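Protein SSD1 (Saccharomyces cerevisiae S288C, PDB 7AM1) binds mRNA untranslated regions and represses translation, as a non-enzymatic member of the RNase II family. Local coordinates at residues L716-T721 with T846-R851; P751-E756 with I891-E896; S188-E193 with L537-R542; G730-M735 with N819-K824. All coordinates share one frame; numbering follows the deposited sequence.

How the interactions relate
The four contacts cluster round the five-stranded sheet of the C-terminal region and the helix 689-725 packed on it. Interaction 3 comes first along the chain; its 188-193 segment hydrogen-bonds at Leu189 to Glu756 of interaction 2, while Asn538 reaches Pro751. Interactions 1 and 2, with centres about 9 Å apart, alternate along the sequence and meet where Pro848 packs on Phe753. Interaction 4 is nested inside the loop closed by interaction 1, its centre about 22 Å from that of interaction 3. Interaction 3 joins the 188-193 loop to the RNB domain, interactions 1 and 2 gather round helix 689-725 and the C-terminal sheet, and interaction 4 fastens a helix to that sheet.

Interaction 1: L716-T721 with T846-R851; sequences LLLCKT and TVPNLR
Pro848 sets its CG and CD against one turn of helix 689-725, where Thr721 and Leu718 receive it. Its CD lies 3.7 Å from the methyl CG2 of Thr721, and its CG lies 4.0 Å from CD1 of Leu718. The ring thus bridges two residues spaced three apart, which project from the same side of the helix.

Thr721 suits this buried place because its two branches do different work. With OG1 beside the backbone N (chi1 -62°), the hydroxyl turns back along the helix and donates to Leu717 O at 2.9 Å, which satisfies it. CG2 is left to face the proline. Leu717 O also accepts the helical bond from Thr721 N, the two donors reaching it from opposite faces of the carbonyl plane. In Leu718, CG stands anti to the backbone N (chi1 178°), and CD1 swings over to the ring.

Proline suits the extended 846-851 segment: it offers a rigid apolar ring and has no backbone N-H to satisfy beside the helix. Leu537 and Phe753 also pack on it. This is the apolar docking of an extended loop segment across a helix face, where helix 689-725 is packed by the loop after helix 834-842.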
loop_
_atom_site.group_PDB
_atom_site.type_symbol
_atom_site.label_atom_id
_atom_site.label_comp_id
_atom_site.label_asym_id
_atom_site.label_seq_id
_atom_site.Cartn_x
_atom_site.Cartn_y
_atom_site.Cartn_z
ATOM N N LEU A 716 3.137 10.108 7.192
ATOM C CA LEU A 716 3.522 11.458 7.582
ATOM C C LEU A 716 2.684 11.939 8.760
ATOM O O LEU A 716 3.223 12.404 9.770
ATOM C CB LEU A 716 3.374 12.383 6.375
ATOM C CG LEU A 716 3.716 13.861 6.504
ATOM C CD1 LEU A 716 5.206 14.029 6.805
ATOM C CD2 LEU A 716 3.326 14.596 5.226
ATOM N N LEU A 717 1.359 11.829 8.650
ATOM C CA LEU A 717 0.486 12.296 9.719
ATOM C C LEU A 717 0.617 11.439 10.969
ATOM O O LEU A 717 0.489 11.954 12.086
ATOM C CB LEU A 717 -0.960 12.308 9.236
ATOM C CG LEU A 717 -2.008 12.888 10.182
ATOM C CD1 LEU A 717 -1.609 14.274 10.659
ATOM C CD2 LEU A 717 -3.370 12.916 9.491
ATOM N N LEU A 718 0.877 10.140 10.804
ATOM C CA LEU A 718 1.060 9.265 11.957
ATOM C C LEU A 718 2.318 9.632 12.735
ATOM O O LEU A 718 2.318 9.617 13.972
ATOM C CB LEU A 718 1.124 7.809 11.500
ATOM C CG LEU A 718 1.356 6.799 12.624
ATOM C CD1 LEU A 718 0.246 6.877 13.657
ATOM C CD2 LEU A 718 1.472 5.396 12.057
ATOM N N CYS A 719 3.403 9.952 12.029
ATOM C CA CYS A 719 4.627 10.362 12.707
ATOM C C CYS A 719 4.407 11.645 13.494
ATOM O O CYS A 719 4.879 11.780 14.628
ATOM C CB CYS A 719 5.751 10.542 11.688
ATOM S SG CYS A 719 6.404 9.003 11.047
ATOM N N LYS A 720 3.697 12.605 12.901
ATOM C CA LYS A 720 3.346 13.828 13.612
ATOM C C LYS A 720 2.507 13.532 14.850
ATOM O O LYS A 720 2.690 14.162 15.901
ATOM C CB LYS A 720 2.599 14.754 12.657
ATOM C CG LYS A 720 2.127 16.059 13.250
ATOM C CD LYS A 720 1.574 16.936 12.135
ATOM C CE LYS A 720 0.433 17.819 12.603
ATOM N NZ LYS A 720 -0.655 17.861 11.584
ATOM N N THR A 721 1.581 12.575 14.740
ATOM C CA THR A 721 0.718 12.220 15.863
ATOM C C THR A 721 1.514 11.515 16.955
ATOM O O THR A 721 1.348 11.808 18.147
ATOM C CB THR A 721 -0.429 11.331 15.370
ATOM O OG1 THR A 721 -1.234 12.042 14.417
ATOM C CG2 THR A 721 -1.302 10.904 16.520
ATOM N N THR A 846 -8.969 9.007 13.925
ATOM C CA THR A 846 -9.010 8.542 15.308
ATOM C C THR A 846 -7.600 8.486 15.879
ATOM O O THR A 846 -6.687 7.948 15.244
ATOM C CB THR A 846 -9.674 7.164 15.396
ATOM O OG1 THR A 846 -11.032 7.265 14.958
ATOM C CG2 THR A 846 -9.651 6.634 16.825
ATOM N N VAL A 847 -7.431 9.033 17.080
ATOM C CA VAL A 847 -6.119 9.031 17.739
ATOM C C VAL A 847 -5.711 7.594 18.038
ATOM O O VAL A 847 -6.533 6.814 18.557
ATOM C CB VAL A 847 -6.164 9.862 19.037
ATOM C CG1 VAL A 847 -4.780 9.914 19.680
ATOM C CG2 VAL A 847 -6.691 11.271 18.774
ATOM N N PRO A 848 -4.471 7.187 17.769
ATOM C CA PRO A 848 -4.062 5.824 18.127
ATOM C C PRO A 848 -4.140 5.596 19.631
ATOM O O PRO A 848 -3.902 6.499 20.435
ATOM C CB PRO A 848 -2.616 5.737 17.620
ATOM C CG PRO A 848 -2.499 6.819 16.595
ATOM C CD PRO A 848 -3.395 7.918 17.075
ATOM N N ASN A 849 -4.492 4.367 20.002
ATOM C CA ASN A 849 -4.539 3.946 21.394
ATOM C C ASN A 849 -3.258 3.210 21.759
ATOM O O ASN A 849 -2.740 2.416 20.969
ATOM C CB ASN A 849 -5.739 3.034 21.646
ATOM C CG ASN A 849 -7.052 3.752 21.489
ATOM O OD1 ASN A 849 -7.169 4.932 21.822
ATOM N ND2 ASN A 849 -8.049 3.052 20.964
ATOM N N LEU A 850 -2.744 3.480 22.950
ATOM C CA LEU A 850 -1.600 2.733 23.444
ATOM C C LEU A 850 -2.047 1.379 23.981
ATOM O O LEU A 850 -3.175 1.218 24.454
ATOM C CB LEU A 850 -0.878 3.513 24.540
ATOM C CG LEU A 850 -0.276 4.859 24.140
ATOM C CD1 LEU A 850 0.390 5.520 25.329
ATOM C CD2 LEU A 850 0.723 4.665 23.029
ATOM N N ARG A 851 -1.152 0.397 23.892
ATOM C CA ARG A 851 -1.348 -0.899 24.536
ATOM C C ARG A 851 -0.539 -0.886 25.831
ATOM O O ARG A 851 0.696 -0.921 25.805
ATOM C CB ARG A 851 -0.939 -2.054 23.625
ATOM C CG ARG A 851 -1.075 -3.442 24.272
ATOM C CD ARG A 851 -2.484 -4.001 24.156
ATOM N NE ARG A 851 -2.820 -4.272 22.764
ATOM C CZ ARG A 851 -2.709 -5.458 22.171
ATOM N NH1 ARG A 851 -2.276 -6.522 22.839
ATOM N NH2 ARG A 851 -3.037 -5.581 20.893
#

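Interaction 2: P751-E756 with I891-E896; sequences PEFGIE and ILLRAE
Leu893 reaches from strand 888-896 toward Phe753 and Ile755: CD1 meets Ile755, while CD2 meets the Phe753 ring and Ile755 as well. From CB, which already points at the 751-756 segment, the chain runs to CG anti to the backbone N (chi1 172°). Beyond that carbon it forks. CD1 meets CD1 of Ile755 at 3.8 Å, the ends of the leucine and isoleucine coming together head-on. CD2 sits above the Phe753 ring in a CH-pi contact, 4.2 Å from the ring centroid and 12° off its normal, so the methyl lies almost over the centre of the face. CD2 also stands 4.1 Å from CD1 of Ile755, so this one methyl touches both the ring and the isoleucine.

The partners fit these roles. Phe753 supplies a broad flat surface, and Ile755 a long branch: its CG1 sits between the backbone N and carbonyl carbon (chi1 61°), and from there CD1 extends to the leucine. Val906 of the adjoining strand 903-908 also touches Leu893, so the leucine is buried among apolar side chains.

Strands 755-760 and 888-896 are separated in the sheet by two others, yet their side chains meet here, with Leu718 of helix 689-725 touching both Phe753 and Ile755. Contact between strands so far apart in the order suggests that the five-stranded antiparallel sheet is curled, consistent with the OB fold assigned to this C-terminal domain.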
loop_
_atom_site.group_PDB
_atom_site.type_symbol
_atom_site.label_atom_id
_atom_site.label_comp_id
_atom_site.label_asym_id
_atom_site.label_seq_id
_atom_site.Cartn_x
_atom_site.Cartn_y
_atom_site.Cartn_z
ATOM N N PRO A 751 -0.377 -3.322 16.541
ATOM C CA PRO A 751 -1.644 -3.243 15.795
ATOM C C PRO A 751 -2.389 -1.942 16.011
ATOM O O PRO A 751 -3.142 -1.515 15.126
ATOM C CB PRO A 751 -2.439 -4.448 16.319
ATOM C CG PRO A 751 -1.412 -5.391 16.838
ATOM C CD PRO A 751 -0.303 -4.532 17.381
ATOM N N GLU A 752 -2.205 -1.299 17.167
ATOM C CA GLU A 752 -2.907 -0.053 17.442
ATOM C C GLU A 752 -2.448 1.077 16.537
ATOM O O GLU A 752 -3.187 2.049 16.353
ATOM C CB GLU A 752 -2.719 0.345 18.904
ATOM C CG GLU A 752 -3.414 -0.582 19.888
ATOM C CD GLU A 752 -2.642 -1.862 20.148
ATOM O OE1 GLU A 752 -1.478 -1.968 19.703
ATOM O OE2 GLU A 752 -3.211 -2.764 20.798
ATOM N N PHE A 753 -1.242 0.977 15.982
ATOM C CA PHE A 753 -0.723 1.969 15.056
ATOM C C PHE A 753 -0.652 1.461 13.622
ATOM O O PHE A 753 -0.493 2.272 12.702
ATOM C CB PHE A 753 0.676 2.421 15.500
ATOM C CG PHE A 753 0.678 3.245 16.759
ATOM C CD1 PHE A 753 0.429 2.656 17.987
ATOM C CD2 PHE A 753 0.917 4.607 16.715
ATOM C CE1 PHE A 753 0.433 3.410 19.148
ATOM C CE2 PHE A 753 0.918 5.366 17.876
ATOM C CZ PHE A 753 0.675 4.768 19.088
ATOM N N GLY A 754 -0.771 0.155 13.406
ATOM C CA GLY A 754 -0.598 -0.406 12.077
ATOM C C GLY A 754 0.802 -0.239 11.531
ATOM O O GLY A 754 0.971 0.093 10.350
ATOM N N ILE A 755 1.820 -0.457 12.367
ATOM C CA ILE A 755 3.204 -0.362 11.934
ATOM C C ILE A 755 3.970 -1.600 12.376
ATOM O O ILE A 755 3.606 -2.291 13.331
ATOM C CB ILE A 755 3.910 0.913 12.457
ATOM C CG1 ILE A 755 3.929 0.937 13.990
ATOM C CG2 ILE A 755 3.249 2.154 11.871
ATOM C CD1 ILE A 755 4.677 2.132 14.579
ATOM N N GLU A 756 5.041 -1.869 11.642
ATOM C CA GLU A 756 5.967 -2.958 11.910
ATOM C C GLU A 756 7.365 -2.372 11.789
ATOM O O GLU A 756 7.684 -1.747 10.773
ATOM C CB GLU A 756 5.766 -4.111 10.921
ATOM C CG GLU A 756 6.767 -5.248 11.067
ATOM C CD GLU A 756 6.891 -6.102 9.816
ATOM O OE1 GLU A 756 6.544 -5.628 8.711
ATOM O OE2 GLU A 756 7.334 -7.263 9.944
ATOM N N ILE A 891 8.003 -1.400 24.200
ATOM C CA ILE A 891 8.772 -0.783 23.126
ATOM C C ILE A 891 8.667 0.730 23.253
ATOM O O ILE A 891 7.567 1.270 23.424
ATOM C CB ILE A 891 8.278 -1.240 21.738
ATOM C CG1 ILE A 891 8.616 -2.716 21.501
ATOM C CG2 ILE A 891 8.858 -0.365 20.627
ATOM C CD1 ILE A 891 10.088 -3.037 21.582
ATOM N N LEU A 892 9.805 1.406 23.154
ATOM C CA LEU A 892 9.851 2.856 23.026
ATOM C C LEU A 892 9.713 3.216 21.552
ATOM O O LEU A 892 10.425 2.667 20.704
ATOM C CB LEU A 892 11.159 3.397 23.601
ATOM C CG LEU A 892 11.317 3.192 25.112
ATOM C CD1 LEU A 892 12.780 3.048 25.495
ATOM C CD2 LEU A 892 10.680 4.342 25.873
ATOM N N LEU A 893 8.783 4.117 21.248
ATOM C CA LEU A 893 8.412 4.435 19.875
ATOM C C LEU A 893 8.589 5.924 19.625
ATOM O O LEU A 893 8.125 6.753 20.416
ATOM C CB LEU A 893 6.966 4.009 19.586
ATOM C CG LEU A 893 6.366 4.435 18.243
ATOM C CD1 LEU A 893 7.076 3.759 17.080
ATOM C CD2 LEU A 893 4.869 4.126 18.201
ATOM N N ARG A 894 9.290 6.245 18.541
ATOM C CA ARG A 894 9.602 7.611 18.167
ATOM C C ARG A 894 9.566 7.771 16.654
ATOM O O ARG A 894 9.782 6.819 15.904
ATOM C CB ARG A 894 10.988 8.015 18.661
ATOM C CG ARG A 894 10.987 9.128 19.638
ATOM C CD ARG A 894 12.400 9.336 20.127
ATOM N NE ARG A 894 13.234 9.968 19.113
ATOM C CZ ARG A 894 13.473 11.274 19.047
ATOM N NH1 ARG A 894 14.251 11.749 18.085
ATOM N NH2 ARG A 894 12.945 12.104 19.938
ATOM N N ALA A 895 9.332 9.010 16.221
ATOM C CA ALA A 895 9.535 9.443 14.841
ATOM C C ALA A 895 10.698 10.437 14.822
ATOM O O ALA A 895 10.583 11.541 15.367
ATOM C CB ALA A 895 8.266 10.070 14.263
ATOM N N GLU A 896 11.819 10.042 14.206
ATOM C CA GLU A 896 12.978 10.922 14.078
ATOM C C GLU A 896 12.680 11.969 13.010
ATOM O O GLU A 896 12.390 11.619 11.861
ATOM C CB GLU A 896 14.235 10.151 13.670
ATOM C CG GLU A 896 14.487 8.833 14.368
ATOM C CD GLU A 896 14.944 8.984 15.797
ATOM O OE1 GLU A 896 15.153 10.130 16.246
ATOM O OE2 GLU A 896 15.095 7.943 16.470
#

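Interaction 3: S188-E193 with L537-R542; sequences SLLLVE and LNILDR
Ile539, at the second position of a type I beta turn running from Asn538 to Asp541 in the RNB domain, packs against Leu189 and Leu190. Its CG2 methyl lies 3.5 Å from CD1 of Leu189, a snug apolar approach, and the same leucine methyl is 4.2 Å from CD1 of the isoleucine. The side chains of Leu189 and Ile539 run antiparallel alongside each other, so the leucine tip lies against both branches of its partner. A chi1 of 55° turns CG2 of Ile539 anti to its carbonyl carbon and sends the CG1 branch the other way, where CD1 stretches on to Leu190, stopping 4.3 Å from its CG. A beta-branched residue suits the corner because it presents two methyl groups at once.

Each backbone is braced from within. Asp541 N donates to Asn538 O, closing the turn. Asn538 OD1 accepts from Leu540 N at 2.9 Å, an Asx turn in which the donor stands above the amide plane. Across the contact, Ser188 OG donates to Leu190 O at 2.6 Å, a bond that probably steadies the bend carrying both leucines.

Around the contact, helix 689-725 touches Leu189 through Leu718 and Ile539 through Glu711. Leu524 of helix 523-529 packs on Ile539, and Phe628 of helix 617-629 on Leu190. Backbone bonding of Leu189 to Glu756 attaches the loop to strand 755-760.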
loop_
_atom_site.group_PDB
_atom_site.type_symbol
_atom_site.label_atom_id
_atom_site.label_comp_id
_atom_site.label_asym_id
_atom_site.label_seq_id
_atom_site.Cartn_x
_atom_site.Cartn_y
_atom_site.Cartn_z
ATOM N N SER A 188 8.408 3.874 6.063
ATOM C CA SER A 188 7.203 3.165 5.659
ATOM C C SER A 188 6.528 2.583 6.895
ATOM O O SER A 188 7.131 2.458 7.965
ATOM C CB SER A 188 7.512 2.053 4.644
ATOM O OG SER A 188 8.328 1.053 5.228
ATOM N N LEU A 189 5.253 2.227 6.743
ATOM C CA LEU A 189 4.489 1.749 7.890
ATOM C C LEU A 189 4.943 0.358 8.315
ATOM O O LEU A 189 5.144 0.097 9.507
ATOM C CB LEU A 189 2.998 1.766 7.560
ATOM C CG LEU A 189 2.451 3.162 7.247
ATOM C CD1 LEU A 189 1.059 3.055 6.644
ATOM C CD2 LEU A 189 2.454 4.044 8.501
ATOM N N LEU A 190 5.122 -0.541 7.353
ATOM C CA LEU A 190 5.596 -1.899 7.589
ATOM C C LEU A 190 7.042 -2.015 7.106
ATOM O O LEU A 190 7.649 -1.043 6.650
ATOM C CB LEU A 190 4.686 -2.910 6.885
ATOM C CG LEU A 190 3.180 -2.764 7.141
ATOM C CD1 LEU A 190 2.395 -3.841 6.378
ATOM C CD2 LEU A 190 2.836 -2.805 8.628
ATOM N N LEU A 191 7.596 -3.221 7.203
ATOM C CA LEU A 191 8.961 -3.501 6.772
ATOM C C LEU A 191 8.948 -4.287 5.469
ATOM O O LEU A 191 8.277 -5.320 5.374
ATOM C CB LEU A 191 9.734 -4.298 7.825
ATOM C CG LEU A 191 10.115 -3.605 9.128
ATOM C CD1 LEU A 191 10.775 -4.614 10.055
ATOM C CD2 LEU A 191 11.039 -2.425 8.861
ATOM N N VAL A 192 9.738 -3.837 4.491
ATOM C CA VAL A 192 9.828 -4.558 3.229
ATOM C C VAL A 192 10.570 -5.868 3.483
ATOM O O VAL A 192 11.432 -5.960 4.369
ATOM C CB VAL A 192 10.545 -3.733 2.140
ATOM C CG1 VAL A 192 10.242 -2.236 2.286
ATOM C CG2 VAL A 192 12.046 -4.028 2.093
ATOM N N GLU A 193 10.246 -6.887 2.701
ATOM C CA GLU A 193 10.903 -8.178 2.835
ATOM C C GLU A 193 12.042 -8.297 1.830
ATOM O O GLU A 193 12.122 -7.554 0.850
ATOM C CB GLU A 193 9.901 -9.318 2.630
ATOM N N LEU A 537 -5.919 6.592 9.897
ATOM C CA LEU A 537 -4.544 6.653 10.376
ATOM C C LEU A 537 -3.952 5.260 10.540
ATOM O O LEU A 537 -2.728 5.105 10.492
ATOM C CB LEU A 537 -4.497 7.424 11.691
ATOM C CG LEU A 537 -3.272 8.284 11.991
ATOM C CD1 LEU A 537 -3.008 9.306 10.885
ATOM C CD2 LEU A 537 -3.476 8.971 13.352
ATOM N N ASN A 538 -4.788 4.246 10.723
ATOM C CA ASN A 538 -4.338 2.867 10.872
ATOM C C ASN A 538 -4.773 2.079 9.644
ATOM O O ASN A 538 -5.974 1.907 9.406
ATOM C CB ASN A 538 -4.904 2.250 12.149
ATOM C CG ASN A 538 -4.272 0.915 12.482
ATOM O OD1 ASN A 538 -3.663 0.272 11.627
ATOM N ND2 ASN A 538 -4.407 0.493 13.734
ATOM N N ILE A 539 -3.798 1.600 8.867
ATOM C CA ILE A 539 -4.111 0.842 7.662
ATOM C C ILE A 539 -4.844 -0.453 7.981
ATOM O O ILE A 539 -5.441 -1.063 7.088
ATOM C CB ILE A 539 -2.828 0.547 6.858
ATOM C CG1 ILE A 539 -1.787 -0.161 7.728
ATOM C CG2 ILE A 539 -2.250 1.834 6.295
ATOM C CD1 ILE A 539 -0.632 -0.747 6.928
ATOM N N LEU A 540 -4.812 -0.896 9.237
ATOM C CA LEU A 540 -5.498 -2.126 9.611
ATOM C C LEU A 540 -6.994 -1.928 9.824
ATOM O O LEU A 540 -7.736 -2.916 9.852
ATOM C CB LEU A 540 -4.867 -2.698 10.883
ATOM C CG LEU A 540 -3.397 -3.107 10.781
ATOM C CD1 LEU A 540 -2.865 -3.546 12.146
ATOM C CD2 LEU A 540 -3.207 -4.213 9.750
ATOM N N ASP A 541 -7.457 -0.688 9.974
ATOM C CA ASP A 541 -8.859 -0.445 10.285
ATOM C C ASP A 541 -9.748 -0.801 9.094
ATOM O O ASP A 541 -9.464 -0.425 7.950
ATOM C CB ASP A 541 -9.080 1.020 10.673
ATOM C CG ASP A 541 -8.552 1.366 12.066
ATOM O OD1 ASP A 541 -7.970 0.500 12.758
ATOM O OD2 ASP A 541 -8.727 2.535 12.470
ATOM N N ARG A 542 -10.818 -1.545 9.371
ATOM C CA ARG A 542 -11.909 -1.783 8.437
ATOM C C ARG A 542 -13.164 -1.947 9.285
ATOM O O ARG A 542 -13.113 -2.593 10.336
ATOM C CB ARG A 542 -11.708 -3.038 7.582
ATOM C CG ARG A 542 -10.448 -3.079 6.753
ATOM C CD ARG A 542 -10.507 -2.150 5.551
ATOM N NE ARG A 542 -9.246 -2.195 4.818
ATOM C CZ ARG A 542 -9.035 -1.620 3.640
ATOM N NH1 ARG A 542 -9.999 -0.932 3.042
ATOM N NH2 ARG A 542 -7.848 -1.729 3.062
#

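Interaction 4: G730-M735 with N819-K824; sequences GQLLTM and NIELDK
Glu821 sends its side chain from helix 814-827 to the backbone of Leu733, near the beginning of strand 732-741. The hydrogen bond comes first: Leu733 N donates to OE2 at 2.9 Å, almost straight at 176°, meeting the carboxylate on its syn side and 19° out of its plane. The same residue's carbonyl also faces the acid, with Leu733 O 2.5 Å from OE1. Glutamate suits the place because it is long enough to span from helix to strand: with CG anti to the carbonyl carbon (chi1 -72°) and the chain extended beyond it, the carboxylate arrives alongside the Leu733 peptide groups.

Van der Waals contacts of aliphatic CB atoms with the carboxylate oxygens make up the rest. Leu732 crosses the glutamate at about a right angle, its CB 3.9 Å from OE2. Leu733 brings its CB to 3.8 Å from OE1. Phe866 of helix 862-867 touches both Glu821 and Leu733, and Leu850 packs on the acid from the loop, so the carboxyl end is buried, with hydrocarbon around it and the Leu733 backbone against it. Such surroundings would probably raise its affinity for a proton.

Strand pairing places the Leu733 N-H where the acid can reach it: Leu732 and Thr734 spend their backbone bonds on Leu893 and Ile891 of strand 888-896, whereas the Leu733 N-H points to the side turned from that strand. Two residues later, Met735 pairs with the backbone of Arg851. A helix-borne carboxylate thus takes a backbone N-H near the start of strand 732-741, fastening helix 814-827 to the five-stranded sheet of the OB-clan C-terminal domain.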
loop_
_atom_site.group_PDB
_atom_site.type_symbol
_atom_site.label_atom_id
_atom_site.label_comp_id
_atom_site.label_asym_id
_atom_site.label_seq_id
_atom_site.Cartn_x
_atom_site.Cartn_y
_atom_site.Cartn_z
ATOM N N GLY A 730 9.315 13.107 24.270
ATOM C CA GLY A 730 10.044 12.813 23.056
ATOM C C GLY A 730 9.925 11.387 22.577
ATOM O O GLY A 730 10.707 10.969 21.726
ATOM N N GLN A 731 8.963 10.627 23.092
ATOM C CA GLN A 731 8.814 9.224 22.730
ATOM C C GLN A 731 7.594 8.666 23.451
ATOM O O GLN A 731 7.113 9.241 24.433
ATOM C CB GLN A 731 10.056 8.400 23.074
ATOM C CG GLN A 731 10.224 8.167 24.547
ATOM C CD GLN A 731 11.666 8.250 24.994
ATOM O OE1 GLN A 731 11.986 8.936 25.970
ATOM N NE2 GLN A 731 12.547 7.549 24.288
ATOM N N LEU A 732 7.087 7.553 22.933
ATOM C CA LEU A 732 5.989 6.822 23.541
ATOM C C LEU A 732 6.510 5.471 24.009
ATOM O O LEU A 732 7.554 4.989 23.561
ATOM C CB LEU A 732 4.825 6.617 22.567
ATOM C CG LEU A 732 4.218 7.869 21.940
ATOM C CD1 LEU A 732 3.155 7.466 20.936
ATOM C CD2 LEU A 732 3.644 8.798 22.997
ATOM N N LEU A 733 5.788 4.886 24.956
ATOM C CA LEU A 733 6.071 3.548 25.458
ATOM C C LEU A 733 4.794 2.739 25.302
ATOM O O LEU A 733 3.736 3.146 25.793
ATOM C CB LEU A 733 6.529 3.596 26.918
ATOM C CG LEU A 733 6.919 2.282 27.594
ATOM C CD1 LEU A 733 8.087 1.633 26.878
ATOM C CD2 LEU A 733 7.244 2.509 29.074
ATOM N N THR A 734 4.878 1.613 24.601
ATOM C CA THR A 734 3.696 0.795 24.393
ATOM C C THR A 734 4.097 -0.667 24.322
ATOM O O THR A 734 5.232 -1.000 23.973
ATOM C CB THR A 734 2.942 1.186 23.113
ATOM O OG1 THR A 734 1.707 0.458 23.046
ATOM C CG2 THR A 734 3.769 0.879 21.879
ATOM N N MET A 735 3.151 -1.535 24.654
ATOM C CA MET A 735 3.360 -2.960 24.466
ATOM C C MET A 735 3.260 -3.276 22.980
ATOM O O MET A 735 2.412 -2.728 22.271
ATOM C CB MET A 735 2.334 -3.768 25.261
ATOM C CG MET A 735 2.404 -3.548 26.765
ATOM S SD MET A 735 4.035 -3.921 27.441
ATOM C CE MET A 735 4.183 -5.651 27.001
ATOM N N ASN A 819 4.823 6.821 33.654
ATOM C CA ASN A 819 3.940 7.513 34.585
ATOM C C ASN A 819 2.851 8.288 33.857
ATOM O O ASN A 819 1.660 8.121 34.140
ATOM C CB ASN A 819 4.758 8.455 35.466
ATOM C CG ASN A 819 5.486 7.730 36.571
ATOM O OD1 ASN A 819 5.074 6.652 36.997
ATOM N ND2 ASN A 819 6.589 8.309 37.031
ATOM N N ILE A 820 3.239 9.144 32.911
ATOM C CA ILE A 820 2.255 9.995 32.250
ATOM C C ILE A 820 1.215 9.146 31.530
ATOM O O ILE A 820 0.012 9.429 31.594
ATOM C CB ILE A 820 2.946 10.986 31.297
ATOM C CG1 ILE A 820 1.897 11.883 30.637
ATOM C CG2 ILE A 820 3.753 10.260 30.240
ATOM C CD1 ILE A 820 2.369 13.307 30.410
ATOM N N GLU A 821 1.657 8.097 30.835
ATOM C CA GLU A 821 0.730 7.272 30.069
ATOM C C GLU A 821 -0.248 6.537 30.980
ATOM O O GLU A 821 -1.459 6.542 30.735
ATOM C CB GLU A 821 1.506 6.273 29.214
ATOM C CG GLU A 821 2.211 6.897 28.039
ATOM C CD GLU A 821 2.988 5.880 27.234
ATOM O OE1 GLU A 821 2.992 4.695 27.629
ATOM O OE2 GLU A 821 3.574 6.262 26.198
ATOM N N LEU A 822 0.263 5.892 32.030
ATOM C CA LEU A 822 -0.598 5.096 32.900
ATOM C C LEU A 822 -1.535 5.973 33.724
ATOM O O LEU A 822 -2.692 5.603 33.956
ATOM C CB LEU A 822 0.264 4.216 33.805
ATOM C CG LEU A 822 0.786 2.929 33.162
ATOM C CD1 LEU A 822 1.768 2.235 34.085
ATOM C CD2 LEU A 822 -0.357 1.984 32.823
ATOM N N ASP A 823 -1.059 7.137 34.172
ATOM C CA ASP A 823 -1.931 8.059 34.893
ATOM C C ASP A 823 -3.098 8.496 34.018
ATOM O O ASP A 823 -4.231 8.620 34.496
ATOM C CB ASP A 823 -1.137 9.273 35.381
ATOM C CG ASP A 823 -0.204 8.939 36.535
ATOM O OD1 ASP A 823 -0.260 7.796 37.039
ATOM O OD2 ASP A 823 0.584 9.821 36.944
ATOM N N LYS A 824 -2.835 8.746 32.732
ATOM C CA LYS A 824 -3.895 9.134 31.808
ATOM C C LYS A 824 -4.828 7.973 31.481
ATOM O O LYS A 824 -6.002 8.201 31.168
ATOM C CB LYS A 824 -3.285 9.708 30.527
ATOM C CG LYS A 824 -3.009 11.202 30.613
ATOM C CD LYS A 824 -1.885 11.638 29.691
ATOM C CE LYS A 824 -1.706 13.148 29.730
#